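Local coordinates for protein halogenase (Chondromyces crocatus, PDB 3E1T) that probably chlorinates a precursor of the metabolite chondrochloren, acting as an FAD-dependent halogenase, at residues 46-51 / 193-198; 107-112 / 275-280; 220-223 / 229-232. All coordinates share one frame; numbering follows the deposited sequence.

Contact 1 of 3, residues 46-51 / 193-198. With FAD (flavin-adenine dinucleotide), chain C.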
loop_
_atom_site.group_PDB
_atom_site.type_symbol
_atom_site.label_atom_id
_atom_site.label_comp_id
_atom_site.label_asym_id
_atom_site.label_seq_id
_atom_site.Cartn_x
_atom_site.Cartn_y
_atom_site.Cartn_z
ATOM N N ILE A 46 -2.711 -6.314 8.177
ATOM C CA ILE A 46 -3.518 -6.318 6.947
ATOM C C ILE A 46 -2.618 -5.960 5.757
ATOM O O ILE A 46 -1.602 -5.316 5.938
ATOM C CB ILE A 46 -4.739 -5.344 7.057
ATOM C CG1 ILE A 46 -5.748 -5.572 5.915
ATOM C CG2 ILE A 46 -4.281 -3.876 7.090
ATOM C CD1 ILE A 46 -6.379 -6.982 5.904
ATOM N N GLY A 47 -2.985 -6.383 4.550
ATOM C CA GLY A 47 -2.192 -6.094 3.362
ATOM C C GLY A 47 -1.643 -7.357 2.720
ATOM O O GLY A 47 -0.428 -7.529 2.619
ATOM N N GLU A 48 -2.556 -8.195 2.225
ATOM C CA GLU A 48 -2.294 -9.600 1.899
ATOM C C GLU A 48 -2.116 -9.900 0.409
ATOM O O GLU A 48 -1.387 -10.824 0.034
ATOM C CB GLU A 48 -3.423 -10.445 2.487
ATOM C CG GLU A 48 -3.448 -10.400 4.027
ATOM C CD GLU A 48 -4.836 -10.430 4.623
ATOM O OE1 GLU A 48 -4.966 -10.842 5.796
ATOM O OE2 GLU A 48 -5.804 -10.022 3.949
ATOM N N SER A 49 -2.741 -9.104 -0.442
ATOM C CA SER A 49 -2.689 -9.333 -1.880
ATOM C C SER A 49 -1.518 -8.592 -2.528
ATOM O O SER A 49 -1.425 -7.362 -2.460
ATOM C CB SER A 49 -4.026 -8.936 -2.526
ATOM O OG SER A 49 -4.201 -9.584 -3.779
ATOM N N LEU A 50 -0.637 -9.349 -3.177
ATOM C CA LEU A 50 0.611 -8.806 -3.695
ATOM C C LEU A 50 0.629 -8.646 -5.218
ATOM O O LEU A 50 -0.243 -9.155 -5.919
ATOM C CB LEU A 50 1.803 -9.666 -3.239
ATOM C CG LEU A 50 2.041 -9.932 -1.741
ATOM C CD1 LEU A 50 3.347 -10.682 -1.583
ATOM C CD2 LEU A 50 2.066 -8.620 -0.924
ATOM N N LEU A 51 1.644 -7.928 -5.700
ATOM C CA LEU A 51 1.853 -7.640 -7.113
ATOM C C LEU A 51 3.124 -8.336 -7.611
ATOM O O LEU A 51 4.020 -8.648 -6.810
ATOM C CB LEU A 51 1.958 -6.117 -7.348
ATOM C CG LEU A 51 0.791 -5.221 -6.889
ATOM C CD1 LEU A 51 0.955 -3.792 -7.378
ATOM C CD2 LEU A 51 -0.581 -5.783 -7.301
ATOM N N TYR A 193 -12.941 -5.442 8.462
ATOM C CA TYR A 193 -12.535 -6.735 7.923
ATOM C C TYR A 193 -12.372 -7.866 8.943
ATOM O O TYR A 193 -11.979 -7.634 10.086
ATOM C CB TYR A 193 -11.266 -6.593 7.071
ATOM C CG TYR A 193 -10.011 -6.306 7.854
ATOM C CD1 TYR A 193 -9.200 -7.353 8.296
ATOM C CD2 TYR A 193 -9.617 -4.989 8.143
ATOM C CE1 TYR A 193 -8.043 -7.110 9.009
ATOM C CE2 TYR A 193 -8.452 -4.729 8.867
ATOM C CZ TYR A 193 -7.668 -5.808 9.293
ATOM O OH TYR A 193 -6.509 -5.621 10.014
ATOM N N GLY A 194 -12.688 -9.082 8.504
ATOM C CA GLY A 194 -12.471 -10.289 9.293
ATOM C C GLY A 194 -11.977 -11.455 8.455
ATOM O O GLY A 194 -11.579 -11.287 7.293
ATOM N N TYR A 195 -12.003 -12.644 9.045
ATOM C CA TYR A 195 -11.531 -13.843 8.363
ATOM C C TYR A 195 -12.537 -14.970 8.448
ATOM O O TYR A 195 -13.172 -15.182 9.484
ATOM C CB TYR A 195 -10.180 -14.284 8.914
ATOM C CG TYR A 195 -9.103 -13.257 8.663
ATOM C CD1 TYR A 195 -8.300 -13.337 7.539
ATOM C CD2 TYR A 195 -8.912 -12.185 9.540
ATOM C CE1 TYR A 195 -7.314 -12.389 7.297
ATOM C CE2 TYR A 195 -7.933 -11.225 9.297
ATOM C CZ TYR A 195 -7.145 -11.336 8.181
ATOM O OH TYR A 195 -6.173 -10.408 7.940
ATOM N N PHE A 196 -12.684 -15.682 7.339
ATOM C CA PHE A 196 -13.711 -16.709 7.227
ATOM C C PHE A 196 -13.080 -18.041 6.820
ATOM O O PHE A 196 -12.113 -18.076 6.056
ATOM C CB PHE A 196 -14.792 -16.260 6.234
ATOM C CG PHE A 196 -15.599 -15.072 6.708
ATOM C CD1 PHE A 196 -16.859 -15.255 7.267
ATOM C CD2 PHE A 196 -15.092 -13.769 6.606
ATOM C CE1 PHE A 196 -17.611 -14.164 7.715
ATOM C CE2 PHE A 196 -15.828 -12.674 7.052
ATOM C CZ PHE A 196 -17.092 -12.870 7.607
ATOM N N GLU A 197 -13.621 -19.130 7.360
ATOM C CA GLU A 197 -13.165 -20.476 7.022
ATOM C C GLU A 197 -14.194 -21.183 6.155
ATOM O O GLU A 197 -15.390 -21.090 6.423
ATOM C CB GLU A 197 -12.917 -21.302 8.288
ATOM C CG GLU A 197 -11.575 -21.037 8.951
ATOM C CD GLU A 197 -11.497 -21.596 10.364
ATOM O OE1 GLU A 197 -12.522 -21.566 11.082
ATOM O OE2 GLU A 197 -10.407 -22.064 10.758
ATOM N N ASN A 198 -13.709 -21.870 5.118
ATOM C CA ASN A 198 -14.512 -22.769 4.264
ATOM C C ASN A 198 -15.414 -22.062 3.253
ATOM O O ASN A 198 -16.453 -22.599 2.839
ATOM C CB ASN A 198 -15.300 -23.792 5.104
ATOM C CG ASN A 198 -14.401 -24.629 5.995
ATOM O OD1 ASN A 198 -14.621 -24.721 7.209
ATOM N ND2 ASN A 198 -13.375 -25.235 5.402
HETATM P PA FAD C . 3.811 -1.913 8.157
HETATM O O1A FAD C . 3.486 -3.185 7.419
HETATM O O2A FAD C . 2.666 -1.287 8.874
HETATM O O5B FAD C . 4.961 -2.268 9.234
HETATM C C5B FAD C . 5.538 -1.267 10.058
HETATM C C4B FAD C . 6.205 -1.927 11.268
HETATM O O4B FAD C . 6.691 -0.953 12.171
HETATM C C3B FAD C . 5.211 -2.782 12.047
HETATM O O3B FAD C . 5.748 -4.081 12.151
HETATM C C2B FAD C . 5.120 -2.140 13.415
HETATM O O2B FAD C . 5.077 -3.123 14.410
HETATM C C1B FAD C . 6.407 -1.340 13.493
HETATM N N9A FAD C . 6.355 -0.130 14.332
HETATM C C8A FAD C . 5.331 0.769 14.496
HETATM N N7A FAD C . 5.755 1.733 15.346
HETATM C C5A FAD C . 7.032 1.472 15.715
HETATM C C6A FAD C . 7.946 2.114 16.566
HETATM N N6A FAD C . 7.584 3.160 17.320
HETATM N N1A FAD C . 9.200 1.573 16.725
HETATM C C2A FAD C . 9.556 0.408 16.097
HETATM N N3A FAD C . 8.646 -0.220 15.274
HETATM C C4A FAD C . 7.414 0.304 15.081
HETATM N N1 FAD C . -1.399 -3.695 0.571
HETATM C C2 FAD C . -1.182 -4.677 -0.355
HETATM O O2 FAD C . -0.076 -4.734 -0.888
HETATM N N3 FAD C . -2.203 -5.555 -0.672
HETATM C C4 FAD C . -3.443 -5.459 -0.048
HETATM O O4 FAD C . -4.349 -6.253 -0.312
HETATM C C4X FAD C . -3.666 -4.452 0.881
HETATM N N5 FAD C . -4.883 -4.323 1.522
HETATM C C5X FAD C . -5.073 -3.318 2.451
HETATM C C6 FAD C . -6.304 -3.171 3.098
HETATM C C7 FAD C . -6.486 -2.145 4.038
HETATM C C7M FAD C . -7.870 -1.866 4.554
HETATM C C8 FAD C . -5.440 -1.260 4.329
HETATM C C8M FAD C . -5.654 -0.025 5.174
HETATM C C9 FAD C . -4.216 -1.419 3.689
HETATM C C9A FAD C . -4.024 -2.439 2.749
HETATM N N10 FAD C . -2.794 -2.576 2.133
HETATM C C10 FAD C . -2.616 -3.571 1.195
HETATM C "C1'" FAD C . -1.621 -1.699 2.535
HETATM C "C2'" FAD C . -0.589 -2.399 3.427
HETATM O "O2'" FAD C . -1.214 -2.705 4.657
HETATM C "C3'" FAD C . 0.618 -1.486 3.694
HETATM O "O3'" FAD C . 0.903 -0.687 2.566
HETATM C "C4'" FAD C . 1.919 -2.216 4.024
HETATM O "O4'" FAD C . 1.747 -2.976 5.199
HETATM C "C5'" FAD C . 3.032 -1.191 4.241
HETATM O "O5'" FAD C . 4.130 -1.810 4.853
HETATM P P FAD C . 5.140 -0.982 5.789
HETATM O O1P FAD C . 6.452 -1.732 5.870
HETATM O O2P FAD C . 5.366 0.390 5.237
HETATM O O3P FAD C . 4.384 -0.802 7.173
#
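In the flavin site of this Rossmann-type halogenase, Ile-46 and Glu-48, from the loop between strand 33-36 and helix 52-61, meet Tyr-193 and Tyr-195 of strand 189-197. The loop has one side on the flavin and the other on the large mixed sheet. Ile-46 suits this sandwiched place because its branches serve both. Its CG1 lies anti to the backbone N (chi1 -167°), which carries the CD1 methyl over one face of the Tyr-193 ring, 3.8 Å from the centroid and 20° off the normal, a CH-pi contact displaced toward the rim. The same CG1 sits 3.7 Å from FAD C6. Glu-48 approaches Tyr-195 from the opposite direction. The Tyr-195 hydroxyl donates a very short hydrogen bond to Glu-48 OE1, 2.5 Å away at the edge of the ring and in its plane; the carboxylate is turned 77° from that plane. His-44 NE2 is a second partner of this hydroxyl. The polar bonds to the cofactor come from the backbone. Gly-47 suits its place because a CB would collide with FAD O2' and, at this positive phi, with Ile-46 O; its CA lies 3.3 Å from FAD C4X. Ile-46 O accepts from FAD O2' at 2.9 Å. Ser-49 reads the pyrimidine edge twice: Ser-49 N reaches FAD O4 at 3.3 Å, and FAD N3 gives its hydrogen to Ser-49 O at 2.7 Å.

Contact 2 of 3, residues 107-112 / 275-280. With FAD (flavin-adenine dinucleotide), chain C.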
loop_
_atom_site.group_PDB
_atom_site.type_symbol
_atom_site.label_atom_id
_atom_site.label_comp_id
_atom_site.label_asym_id
_atom_site.label_seq_id
_atom_site.Cartn_x
_atom_site.Cartn_y
_atom_site.Cartn_z
ATOM N N GLN A 107 -1.008 -14.491 -2.606
ATOM C CA GLN A 107 -1.880 -14.013 -1.550
ATOM C C GLN A 107 -1.257 -14.489 -0.246
ATOM O O GLN A 107 -1.182 -15.697 0.006
ATOM C CB GLN A 107 -3.290 -14.606 -1.674
ATOM C CG GLN A 107 -3.922 -14.544 -3.053
ATOM C CD GLN A 107 -4.466 -13.169 -3.409
ATOM O OE1 GLN A 107 -3.995 -12.149 -2.899
ATOM N NE2 GLN A 107 -5.458 -13.135 -4.305
ATOM N N VAL A 108 -0.794 -13.551 0.575
ATOM C CA VAL A 108 0.048 -13.922 1.707
ATOM C C VAL A 108 -0.564 -13.632 3.058
ATOM O O VAL A 108 -1.220 -12.607 3.255
ATOM C CB VAL A 108 1.450 -13.267 1.625
ATOM C CG1 VAL A 108 2.079 -13.509 0.261
ATOM C CG2 VAL A 108 1.397 -11.755 1.939
ATOM N N GLU A 109 -0.342 -14.553 3.989
ATOM C CA GLU A 109 -0.549 -14.277 5.393
ATOM C C GLU A 109 0.598 -13.360 5.785
ATOM O O GLU A 109 1.767 -13.731 5.694
ATOM C CB GLU A 109 -0.525 -15.566 6.207
ATOM C CG GLU A 109 -1.856 -16.296 6.208
ATOM C CD GLU A 109 -1.742 -17.724 6.692
ATOM O OE1 GLU A 109 -1.441 -18.608 5.855
ATOM O OE2 GLU A 109 -1.966 -17.952 7.905
ATOM N N ARG A 110 0.261 -12.138 6.175
ATOM C CA ARG A 110 1.280 -11.127 6.423
ATOM C C ARG A 110 2.194 -11.489 7.593
ATOM O O ARG A 110 3.397 -11.233 7.545
ATOM C CB ARG A 110 0.631 -9.775 6.657
ATOM C CG ARG A 110 1.500 -8.644 6.273
ATOM C CD ARG A 110 1.724 -8.593 4.773
ATOM N NE ARG A 110 2.043 -7.238 4.335
ATOM C CZ ARG A 110 2.332 -6.208 5.129
ATOM N NH1 ARG A 110 2.396 -6.330 6.445
ATOM N NH2 ARG A 110 2.595 -5.037 4.585
ATOM N N ALA A 111 1.611 -12.090 8.630
ATOM C CA ALA A 111 2.374 -12.625 9.758
ATOM C C ALA A 111 3.563 -13.449 9.269
ATOM O O ALA A 111 4.711 -13.154 9.630
ATOM C CB ALA A 111 1.467 -13.457 10.677
ATOM N N ARG A 112 3.278 -14.444 8.420
ATOM C CA ARG A 112 4.292 -15.356 7.872
ATOM C C ARG A 112 5.186 -14.675 6.859
ATOM O O ARG A 112 6.372 -14.983 6.761
ATOM C CB ARG A 112 3.650 -16.539 7.145
ATOM C CG ARG A 112 2.520 -17.259 7.852
ATOM C CD ARG A 112 1.992 -18.361 6.927
ATOM N NE ARG A 112 3.085 -19.174 6.391
ATOM C CZ ARG A 112 3.075 -19.800 5.215
ATOM N NH1 ARG A 112 2.022 -19.723 4.405
ATOM N NH2 ARG A 112 4.130 -20.514 4.845
ATOM N N GLY A 275 -7.875 -16.781 17.968
ATOM C CA GLY A 275 -6.575 -16.436 17.402
ATOM C C GLY A 275 -6.561 -15.045 16.789
ATOM O O GLY A 275 -7.467 -14.242 17.031
ATOM N N ASP A 276 -5.526 -14.770 15.995
ATOM C CA ASP A 276 -5.326 -13.466 15.354
ATOM C C ASP A 276 -6.358 -13.162 14.277
ATOM O O ASP A 276 -6.618 -11.996 13.989
ATOM C CB ASP A 276 -3.929 -13.370 14.731
ATOM C CG ASP A 276 -2.873 -12.838 15.704
ATOM O OD1 ASP A 276 -3.144 -11.856 16.443
ATOM O OD2 ASP A 276 -1.759 -13.405 15.706
ATOM N N TYR A 277 -6.931 -14.207 13.680
ATOM C CA TYR A 277 -7.900 -14.048 12.593
ATOM C C TYR A 277 -9.351 -14.101 13.090
ATOM O O TYR A 277 -10.292 -14.076 12.295
ATOM C CB TYR A 277 -7.666 -15.110 11.517
ATOM C CG TYR A 277 -6.281 -15.105 10.906
ATOM C CD1 TYR A 277 -5.939 -14.188 9.916
ATOM C CD2 TYR A 277 -5.322 -16.029 11.307
ATOM C CE1 TYR A 277 -4.681 -14.188 9.344
ATOM C CE2 TYR A 277 -4.055 -16.039 10.746
ATOM C CZ TYR A 277 -3.743 -15.115 9.766
ATOM O OH TYR A 277 -2.499 -15.119 9.210
ATOM N N GLY A 278 -9.517 -14.159 14.410
ATOM C CA GLY A 278 -10.836 -14.251 15.028
ATOM C C GLY A 278 -11.415 -12.897 15.368
ATOM O O GLY A 278 -12.554 -12.785 15.817
ATOM N N GLU A 279 -10.622 -11.858 15.149
ATOM C CA GLU A 279 -11.046 -10.508 15.455
ATOM C C GLU A 279 -11.515 -9.820 14.170
ATOM O O GLU A 279 -11.102 -10.192 13.068
ATOM C CB GLU A 279 -9.886 -9.748 16.107
ATOM C CG GLU A 279 -10.259 -9.022 17.410
ATOM C CD GLU A 279 -10.516 -9.975 18.584
ATOM O OE1 GLU A 279 -9.577 -10.705 18.991
ATOM O OE2 GLU A 279 -11.657 -9.986 19.108
ATOM N N ILE A 280 -12.400 -8.839 14.299
ATOM C CA ILE A 280 -12.681 -7.982 13.154
ATOM C C ILE A 280 -12.185 -6.560 13.427
ATOM O O ILE A 280 -12.563 -5.935 14.426
ATOM C CB ILE A 280 -14.159 -8.059 12.633
ATOM C CG1 ILE A 280 -14.917 -6.751 12.840
ATOM C CG2 ILE A 280 -14.903 -9.314 13.135
ATOM C CD1 ILE A 280 -16.056 -6.601 11.877
HETATM P PA FAD C . 3.811 -1.913 8.157
HETATM O O1A FAD C . 3.486 -3.185 7.419
HETATM O O2A FAD C . 2.666 -1.287 8.874
HETATM O O5B FAD C . 4.961 -2.268 9.234
HETATM C C5B FAD C . 5.538 -1.267 10.058
HETATM C C4B FAD C . 6.205 -1.927 11.268
HETATM O O4B FAD C . 6.691 -0.953 12.171
HETATM C C3B FAD C . 5.211 -2.782 12.047
HETATM O O3B FAD C . 5.748 -4.081 12.151
HETATM C C2B FAD C . 5.120 -2.140 13.415
HETATM O O2B FAD C . 5.077 -3.123 14.410
HETATM C C1B FAD C . 6.407 -1.340 13.493
HETATM N N9A FAD C . 6.355 -0.130 14.332
HETATM C C8A FAD C . 5.331 0.769 14.496
HETATM N N7A FAD C . 5.755 1.733 15.346
HETATM C C5A FAD C . 7.032 1.472 15.715
HETATM C C6A FAD C . 7.946 2.114 16.566
HETATM N N6A FAD C . 7.584 3.160 17.320
HETATM N N1A FAD C . 9.200 1.573 16.725
HETATM C C2A FAD C . 9.556 0.408 16.097
HETATM N N3A FAD C . 8.646 -0.220 15.274
HETATM C C4A FAD C . 7.414 0.304 15.081
HETATM N N1 FAD C . -1.399 -3.695 0.571
HETATM C C2 FAD C . -1.182 -4.677 -0.355
HETATM O O2 FAD C . -0.076 -4.734 -0.888
HETATM N N3 FAD C . -2.203 -5.555 -0.672
HETATM C C4 FAD C . -3.443 -5.459 -0.048
HETATM O O4 FAD C . -4.349 -6.253 -0.312
HETATM C C4X FAD C . -3.666 -4.452 0.881
HETATM N N5 FAD C . -4.883 -4.323 1.522
HETATM C C5X FAD C . -5.073 -3.318 2.451
HETATM C C6 FAD C . -6.304 -3.171 3.098
HETATM C C7 FAD C . -6.486 -2.145 4.038
HETATM C C7M FAD C . -7.870 -1.866 4.554
HETATM C C8 FAD C . -5.440 -1.260 4.329
HETATM C C8M FAD C . -5.654 -0.025 5.174
HETATM C C9 FAD C . -4.216 -1.419 3.689
HETATM C C9A FAD C . -4.024 -2.439 2.749
HETATM N N10 FAD C . -2.794 -2.576 2.133
HETATM C C10 FAD C . -2.616 -3.571 1.195
HETATM C "C1'" FAD C . -1.621 -1.699 2.535
HETATM C "C2'" FAD C . -0.589 -2.399 3.427
HETATM O "O2'" FAD C . -1.214 -2.705 4.657
HETATM C "C3'" FAD C . 0.618 -1.486 3.694
HETATM O "O3'" FAD C . 0.903 -0.687 2.566
HETATM C "C4'" FAD C . 1.919 -2.216 4.024
HETATM O "O4'" FAD C . 1.747 -2.976 5.199
HETATM C "C5'" FAD C . 3.032 -1.191 4.241
HETATM O "O5'" FAD C . 4.130 -1.810 4.853
HETATM P P FAD C . 5.140 -0.982 5.789
HETATM O O1P FAD C . 6.452 -1.732 5.870
HETATM O O2P FAD C . 5.366 0.390 5.237
HETATM O O3P FAD C . 4.384 -0.802 7.173
HETATM O O HOH W 1 -1.343 -12.360 9.367
#
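Glu-109 and Tyr-277 touch where the lead-in to helix 110-123 comes up against the type I turn of residues 275-278. Along the lead-in, Gln-107 is turned inward, its NE2 bonded to Gly-208 O, and Val-108 is packed on Leu-50 and Phe-73. The side chain of Glu-109, at the N-cap position, crosses that of Tyr-277 at about a right angle, with CG 3.3 Å and OE2 3.2 Å from Tyr-277 OH, the carboxylate and ring planes standing 57° apart. Tyrosine suits position 277: its ring packs edge-to-face on Tyr-195 while its hydroxyl reaches Glu-109 and a water. On the helix itself, Arg-110 leads away to the cofactor: CG anti to the backbone N (chi1 -152°) and a bend at the next bond swing the guanidinium to the FAD chain. Arg-110 NH1 makes a weak bond of 3.5 Å to FAD O1A, an oxygen lying in the guanidinium plane, and a salt bridge to Asp-114. NH2 is modelled so close to FAD O4' that this detail is doubtful. Ala-111 offers its amide N to the water, 3.1 Å away, which also lies 3.0 Å from Tyr-277 OH. Arg-112 NH1 stands 3.9 Å from Glu-109 OE1, a long salt bridge. One phenol oxygen thus meets both the aliphatic part and the carboxylate of Glu-109, which suggests a small, mostly polar contact near the surface.

Contact 3 of 3, residues 220-223 / 229-232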
loop_
_atom_site.group_PDB
_atom_site.type_symbol
_atom_site.label_atom_id
_atom_site.label_comp_id
_atom_site.label_asym_id
_atom_site.label_seq_id
_atom_site.Cartn_x
_atom_site.Cartn_y
_atom_site.Cartn_z
ATOM N N PHE A 220 -16.323 -4.726 -1.390
ATOM C CA PHE A 220 -15.700 -5.798 -0.622
ATOM C C PHE A 220 -14.432 -6.281 -1.303
ATOM O O PHE A 220 -14.354 -6.312 -2.535
ATOM C CB PHE A 220 -16.657 -6.991 -0.523
ATOM C CG PHE A 220 -17.526 -6.989 0.687
ATOM C CD1 PHE A 220 -17.057 -7.503 1.893
ATOM C CD2 PHE A 220 -18.831 -6.516 0.616
ATOM C CE1 PHE A 220 -17.867 -7.517 3.029
ATOM C CE2 PHE A 220 -19.657 -6.520 1.733
ATOM C CZ PHE A 220 -19.184 -7.029 2.946
ATOM N N TRP A 221 -13.436 -6.659 -0.510
ATOM C CA TRP A 221 -12.391 -7.550 -1.005
ATOM C C TRP A 221 -12.601 -8.951 -0.449
ATOM O O TRP A 221 -13.217 -9.123 0.612
ATOM C CB TRP A 221 -10.976 -7.034 -0.702
ATOM C CG TRP A 221 -10.490 -7.239 0.720
ATOM C CD1 TRP A 221 -10.036 -8.404 1.275
ATOM C CD2 TRP A 221 -10.360 -6.233 1.742
ATOM N NE1 TRP A 221 -9.663 -8.197 2.589
ATOM C CE2 TRP A 221 -9.839 -6.872 2.895
ATOM C CE3 TRP A 221 -10.654 -4.861 1.801
ATOM C CZ2 TRP A 221 -9.595 -6.184 4.088
ATOM C CZ3 TRP A 221 -10.398 -4.170 2.985
ATOM C CH2 TRP A 221 -9.881 -4.840 4.122
ATOM N N TYR A 222 -12.082 -9.941 -1.170
ATOM C CA TYR A 222 -12.269 -11.366 -0.858
ATOM C C TYR A 222 -10.996 -12.054 -1.322
ATOM O O TYR A 222 -10.820 -12.309 -2.508
ATOM C CB TYR A 222 -13.480 -11.929 -1.613
ATOM C CG TYR A 222 -13.885 -13.359 -1.244
ATOM C CD1 TYR A 222 -14.829 -13.593 -0.248
ATOM C CD2 TYR A 222 -13.353 -14.466 -1.914
ATOM C CE1 TYR A 222 -15.226 -14.891 0.091
ATOM C CE2 TYR A 222 -13.754 -15.794 -1.582
ATOM C CZ TYR A 222 -14.684 -15.987 -0.577
ATOM O OH TYR A 222 -15.107 -17.260 -0.221
ATOM N N ILE A 223 -10.089 -12.296 -0.385
ATOM C CA ILE A 223 -8.749 -12.781 -0.699
ATOM C C ILE A 223 -8.579 -14.167 -0.104
ATOM O O ILE A 223 -8.678 -14.324 1.118
ATOM C CB ILE A 223 -7.658 -11.859 -0.122
ATOM C CG1 ILE A 223 -7.810 -10.428 -0.661
ATOM C CG2 ILE A 223 -6.264 -12.427 -0.408
ATOM C CD1 ILE A 223 -6.967 -9.371 0.082
ATOM N N LEU A 229 -8.879 -20.635 4.342
ATOM C CA LEU A 229 -8.941 -19.285 4.919
ATOM C C LEU A 229 -9.111 -18.175 3.889
ATOM O O LEU A 229 -8.414 -18.148 2.866
ATOM C CB LEU A 229 -7.738 -19.023 5.840
ATOM C CG LEU A 229 -7.774 -17.798 6.771
ATOM C CD1 LEU A 229 -8.982 -17.800 7.732
ATOM C CD2 LEU A 229 -6.470 -17.712 7.544
ATOM N N THR A 230 -10.066 -17.281 4.167
ATOM C CA THR A 230 -10.318 -16.095 3.343
ATOM C C THR A 230 -10.376 -14.795 4.161
ATOM O O THR A 230 -11.087 -14.704 5.176
ATOM C CB THR A 230 -11.611 -16.218 2.496
ATOM O OG1 THR A 230 -11.657 -17.503 1.860
ATOM C CG2 THR A 230 -11.646 -15.131 1.410
ATOM N N SER A 231 -9.615 -13.801 3.701
ATOM C CA SER A 231 -9.683 -12.427 4.218
ATOM C C SER A 231 -10.825 -11.701 3.533
ATOM O O SER A 231 -10.925 -11.726 2.314
ATOM C CB SER A 231 -8.372 -11.695 3.931
ATOM O OG SER A 231 -8.496 -10.306 4.182
ATOM N N VAL A 232 -11.692 -11.064 4.306
ATOM C CA VAL A 232 -12.878 -10.424 3.749
ATOM C C VAL A 232 -13.104 -9.070 4.406
ATOM O O VAL A 232 -13.245 -8.970 5.636
ATOM C CB VAL A 232 -14.164 -11.294 3.895
ATOM C CG1 VAL A 232 -15.359 -10.599 3.227
ATOM C CG2 VAL A 232 -13.965 -12.695 3.271
#
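The indole of Trp-221 has Val-232 C over one face, displaced toward the rim, and Ser-231 at its edge, where Trp-221 NE1 donates to Ser-231 OG at 2.9 Å, almost straight (171°) and in the ring plane. The Tyr-222 ring is covered differently: the Thr-230 CG2 methyl stands 3.5 Å from the ring centroid and 5° off the normal, a CH-pi contact over its centre. Beside it Val-232 CG2 lies 3.7 Å from Tyr-222 CD1, the two side chains running alongside each other. The other methyl of that valine, CG1, is 3.8 Å from CD1 of the Phe-220 ring, so the two methyls of this beta-branched residue each touch a different aromatic ring.

These groups are set out by an antiparallel beta hairpin, strands 218-224 and 229-237, within the large mixed sheet beside the flavin. Ile-223 and Ser-231 form its hydrogen-bonded pair here, with Ile-223 N to Ser-231 O at 2.9 Å and Ser-231 N to Ile-223 O at 2.8 Å. Tyr-222 and Val-232 are the non-hydrogen-bonded pair, next to which Val-232 CA makes a CA-H...O contact of 3.4 Å to Trp-221 O. The face with Tyr-222 and Val-232 is packed by Ile-262 and Leu-266 of helix 260-266, and the polar ends at that level go to the chain nearby: Tyr-222 OH to Lys-200 O, Thr-230 OG1 to Arg-201. The face of Ile-223 and Ser-231 looks to the cofactor loop. Serine, small and able both to accept and to donate, suits a position where its OG takes the indole N-H and also hydrogen-bonds Glu-48 OE2. With chi1 at 78°, the Trp-221 indole leans toward strand 229-237, which sets NE1 at Ser-231 and brings the six-membered ring to about 4 Å from the FAD at nearest atoms.

How the contacts relate
Contact 1 is the middle of the group: its centre lies 5 Å from that of contact 3 and 7 Å from that of contact 2, whereas contacts 2 and 3 are 11 Å apart. Residues 46-51 join the others through probable hydrogen bonds: Ser-49 OG to Gln-107 OE1 (2.7 Å) and Glu-48 O to Val-108 N (2.8 Å) in contact 2, Glu-48 OE2 to Ser-231 OG (2.7 Å) in contact 3. Neighbouring strands of contacts 1 and 3 are probably hydrogen-bonded from Phe-196 N to Thr-230 O, 2.9 Å. Around FAD, contact 1 takes the isoalloxazine and ribityl O2', Trp-221 of contact 3 lies near the dimethylbenzene end, and Arg-110 of contact 2 lies further along toward the phosphates.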